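PDB 5BWJ: sensory transduction histidine kinase, putative from Borrelia burgdorferi, which probably autophosphorylates on histidine as a hybrid two-component kinase, here represented by its periplasmic Venus flytrap sensor domain, which is thought to detect small molecules. Local coordinates for residues B[10-14]-B[49-53]. Residue numbers count along the deposited sequence, not the author numbering.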
ATOM      1  N   PHE B  10      -2.568  22.838   0.590  1.00 36.83           N
ATOM      2  CA  PHE B  10      -2.942  21.431   0.560  1.00 36.94           C
ATOM      3  C   PHE B  10      -3.407  20.983   1.940  1.00 38.95           C
ATOM      4  O   PHE B  10      -2.690  21.147   2.929  1.00 41.84           O
ATOM      5  CB  PHE B  10      -1.769  20.568   0.089  1.00 36.41           C
ATOM      6  CG  PHE B  10      -1.505  20.654  -1.389  1.00 37.16           C
ATOM      7  CD1 PHE B  10      -2.005  19.694  -2.252  1.00 37.53           C
ATOM      8  CD2 PHE B  10      -0.759  21.695  -1.915  1.00 37.08           C
ATOM      9  CE1 PHE B  10      -1.764  19.768  -3.616  1.00 37.55           C
ATOM     10  CE2 PHE B  10      -0.516  21.777  -3.274  1.00 37.37           C
ATOM     11  CZ  PHE B  10      -1.019  20.808  -4.126  1.00 37.39           C
ATOM     12  N   LYS B  11      -4.616  20.435   2.005  1.00 38.70           N
ATOM     13  CA  LYS B  11      -5.149  19.902   3.255  1.00 42.07           C
ATOM     14  C   LYS B  11      -5.073  18.380   3.269  1.00 39.40           C
ATOM     15  O   LYS B  11      -5.751  17.706   2.490  1.00 37.77           O
ATOM     16  CB  LYS B  11      -6.593  20.359   3.470  1.00 49.83           C
ATOM     17  CG  LYS B  11      -6.712  21.780   3.997  1.00 58.04           C
ATOM     18  CD  LYS B  11      -8.126  22.079   4.461  1.00 65.77           C
ATOM     19  CE  LYS B  11      -8.252  23.484   5.014  1.00 71.05           C
ATOM     20  NZ  LYS B  11      -7.390  23.708   6.208  1.00 73.65           N
ATOM     21  N   LEU B  12      -4.237  17.849   4.156  1.00 41.35           N
ATOM     22  CA  LEU B  12      -4.080  16.407   4.304  1.00 41.86           C
ATOM     23  C   LEU B  12      -5.070  15.884   5.337  1.00 39.78           C
ATOM     24  O   LEU B  12      -4.950  16.167   6.530  1.00 41.17           O
ATOM     25  CB  LEU B  12      -2.643  16.062   4.706  1.00 43.05           C
ATOM     26  CG  LEU B  12      -1.555  16.651   3.798  1.00 43.63           C
ATOM     27  CD1 LEU B  12      -0.169  16.225   4.257  1.00 44.53           C
ATOM     28  CD2 LEU B  12      -1.772  16.258   2.350  1.00 42.48           C
ATOM     29  N   VAL B  13      -6.055  15.125   4.868  1.00 36.07           N
ATOM     30  CA  VAL B  13      -7.145  14.671   5.723  1.00 35.49           C
ATOM     31  C   VAL B  13      -6.825  13.329   6.376  1.00 34.31           C
ATOM     32  O   VAL B  13      -6.413  12.384   5.702  1.00 34.56           O
ATOM     33  CB  VAL B  13      -8.463  14.544   4.929  1.00 37.55           C
ATOM     34  CG1 VAL B  13      -9.621  14.196   5.859  1.00 39.86           C
ATOM     35  CG2 VAL B  13      -8.758  15.834   4.180  1.00 38.67           C
ATOM     36  N   ASP B  14      -7.020  13.263   7.691  1.00 34.59           N
ATOM     37  CA  ASP B  14      -6.868  12.022   8.446  1.00 35.92           C
ATOM     38  C   ASP B  14      -5.447  11.468   8.278  1.00 33.39           C
ATOM     39  O   ASP B  14      -4.473  12.199   8.473  1.00 31.30           O
ATOM     40  CB  ASP B  14      -7.933  11.011   7.998  1.00 38.34           C
ATOM     41  CG  ASP B  14      -8.088   9.845   8.962  1.00 41.79           C
ATOM     42  OD1 ASP B  14      -7.653   9.959  10.127  1.00 40.12           O
ATOM     43  OD2 ASP B  14      -8.648   8.807   8.550  1.00 45.61           O
ATOM     44  N   VAL B  49       1.120  23.118   3.575  1.00 41.75           N
ATOM     45  CA  VAL B  49       0.524  21.855   3.992  1.00 45.84           C
ATOM     46  C   VAL B  49      -0.101  22.008   5.370  1.00 47.03           C
ATOM     47  O   VAL B  49       0.526  22.533   6.291  1.00 49.73           O
ATOM     48  CB  VAL B  49       1.561  20.718   4.021  1.00 48.22           C
ATOM     49  CG1 VAL B  49       0.896  19.400   4.390  1.00 49.49           C
ATOM     50  CG2 VAL B  49       2.252  20.598   2.671  1.00 48.91           C
ATOM     51  N   GLU B  50      -1.344  21.553   5.496  1.00 46.23           N
ATOM     52  CA  GLU B  50      -2.051  21.585   6.769  1.00 48.38           C
ATOM     53  C   GLU B  50      -2.776  20.265   6.998  1.00 46.16           C
ATOM     54  O   GLU B  50      -3.517  19.795   6.137  1.00 44.65           O
ATOM     55  CB  GLU B  50      -3.045  22.748   6.810  1.00 54.90           C
ATOM     56  CG  GLU B  50      -3.868  22.813   8.089  1.00 63.72           C
ATOM     57  CD  GLU B  50      -4.804  24.004   8.122  1.00 72.03           C
ATOM     58  OE1 GLU B  50      -6.026  23.794   8.278  1.00 74.84           O
ATOM     59  OE2 GLU B  50      -4.317  25.148   8.000  1.00 75.64           O
ATOM     60  N   HIS B  51      -2.555  19.671   8.165  1.00 47.22           N
ATOM     61  CA  HIS B  51      -3.219  18.426   8.523  1.00 47.62           C
ATOM     62  C   HIS B  51      -4.532  18.694   9.244  1.00 47.06           C
ATOM     63  O   HIS B  51      -4.613  19.574  10.101  1.00 48.89           O
ATOM     64  CB  HIS B  51      -2.312  17.568   9.404  1.00 47.60           C
ATOM     65  CG  HIS B  51      -1.081  17.078   8.706  1.00 46.82           C
ATOM     66  ND1 HIS B  51       0.084  17.811   8.651  1.00 47.75           N
ATOM     67  CD2 HIS B  51      -0.837  15.929   8.033  1.00 45.80           C
ATOM     68  CE1 HIS B  51       0.995  17.133   7.975  1.00 47.46           C
ATOM     69  NE2 HIS B  51       0.462  15.988   7.590  1.00 46.49           N
ATOM     70  N   ILE B  52      -5.558  17.932   8.882  1.00 43.49           N
ATOM     71  CA  ILE B  52      -6.823  17.941   9.603  1.00 43.00           C
ATOM     72  C   ILE B  52      -7.312  16.507   9.779  1.00 43.02           C
ATOM     73  O   ILE B  52      -7.275  15.706   8.844  1.00 41.80           O
ATOM     74  CB  ILE B  52      -7.894  18.784   8.879  1.00 43.72           C
ATOM     75  CG1 ILE B  52      -7.966  18.418   7.393  1.00 44.18           C
ATOM     76  CG2 ILE B  52      -7.587  20.273   9.042  1.00 45.23           C
ATOM     77  CD1 ILE B  52      -9.148  19.029   6.669  1.00 45.84           C
ATOM     78  N   ASP B  53      -7.750  16.179  10.990  1.00 48.43           N
ATOM     79  CA  ASP B  53      -8.237  14.838  11.288  1.00 52.72           C
ATOM     80  C   ASP B  53      -9.570  14.580  10.600  1.00 50.75           C
ATOM     81  O   ASP B  53      -9.754  13.555   9.941  1.00 50.34           O
ATOM     82  CB  ASP B  53      -8.381  14.644  12.799  1.00 60.96           C
ATOM     83  CG  ASP B  53      -7.046  14.612  13.512  1.00 68.45           C
ATOM     84  OD1 ASP B  53      -6.042  15.056  12.915  1.00 70.57           O
ATOM     85  OD2 ASP B  53      -6.999  14.148  14.671  1.00 72.55           O
TER
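Strands 10-13 and 49-52 run side by side in the same direction: their axes approach to 4.7 Å, with 28° between their N-to-C directions, and paired CA atoms from F10–V49 to V13–I52 lie 4.8 to 5.1 Å apart. E50 and I52 each give their N and O to the residues flanking their partners, as in a parallel pair: E50 N to F10 O (2.9 Å), L12 N to E50 O (2.9 Å), I52 N to L12 O (3.0 Å) and D14 N to I52 O (2.7 Å), the last closing the V13–I52 bridge from the first loop residue. These adjacent parallel strands are joined through a small hairpin (21-22/28-29) and then helix 32-42, which packs on the face of L12 and V49 through I32, F33 and L36: a beta-alpha-beta crossover in the Venus flytrap sensor domain. Strand 65-69 pairs in parallel with the other edge of strand 6-13, making the latter an interior strand. On the helix-covered face, L12 CD1 lies 3.4 Å from both V49 CG1 and H51 NE2, and the H51 ring stacks on Y28. The opposite face carries K11, E50, V13 and I52. There K11 NZ and E50 OE1 form a 2.5 Å salt bridge, with K11 also paired to E61 and E50 to K9; beside it, I52 CD1 reaches K11 CD at 3.9 Å and V13 CG2 at 4.1 Å. The CA-to-CB bond of D14 points away from 49-53, and its carboxylate OD2 hydrogen-bonds S140 OG.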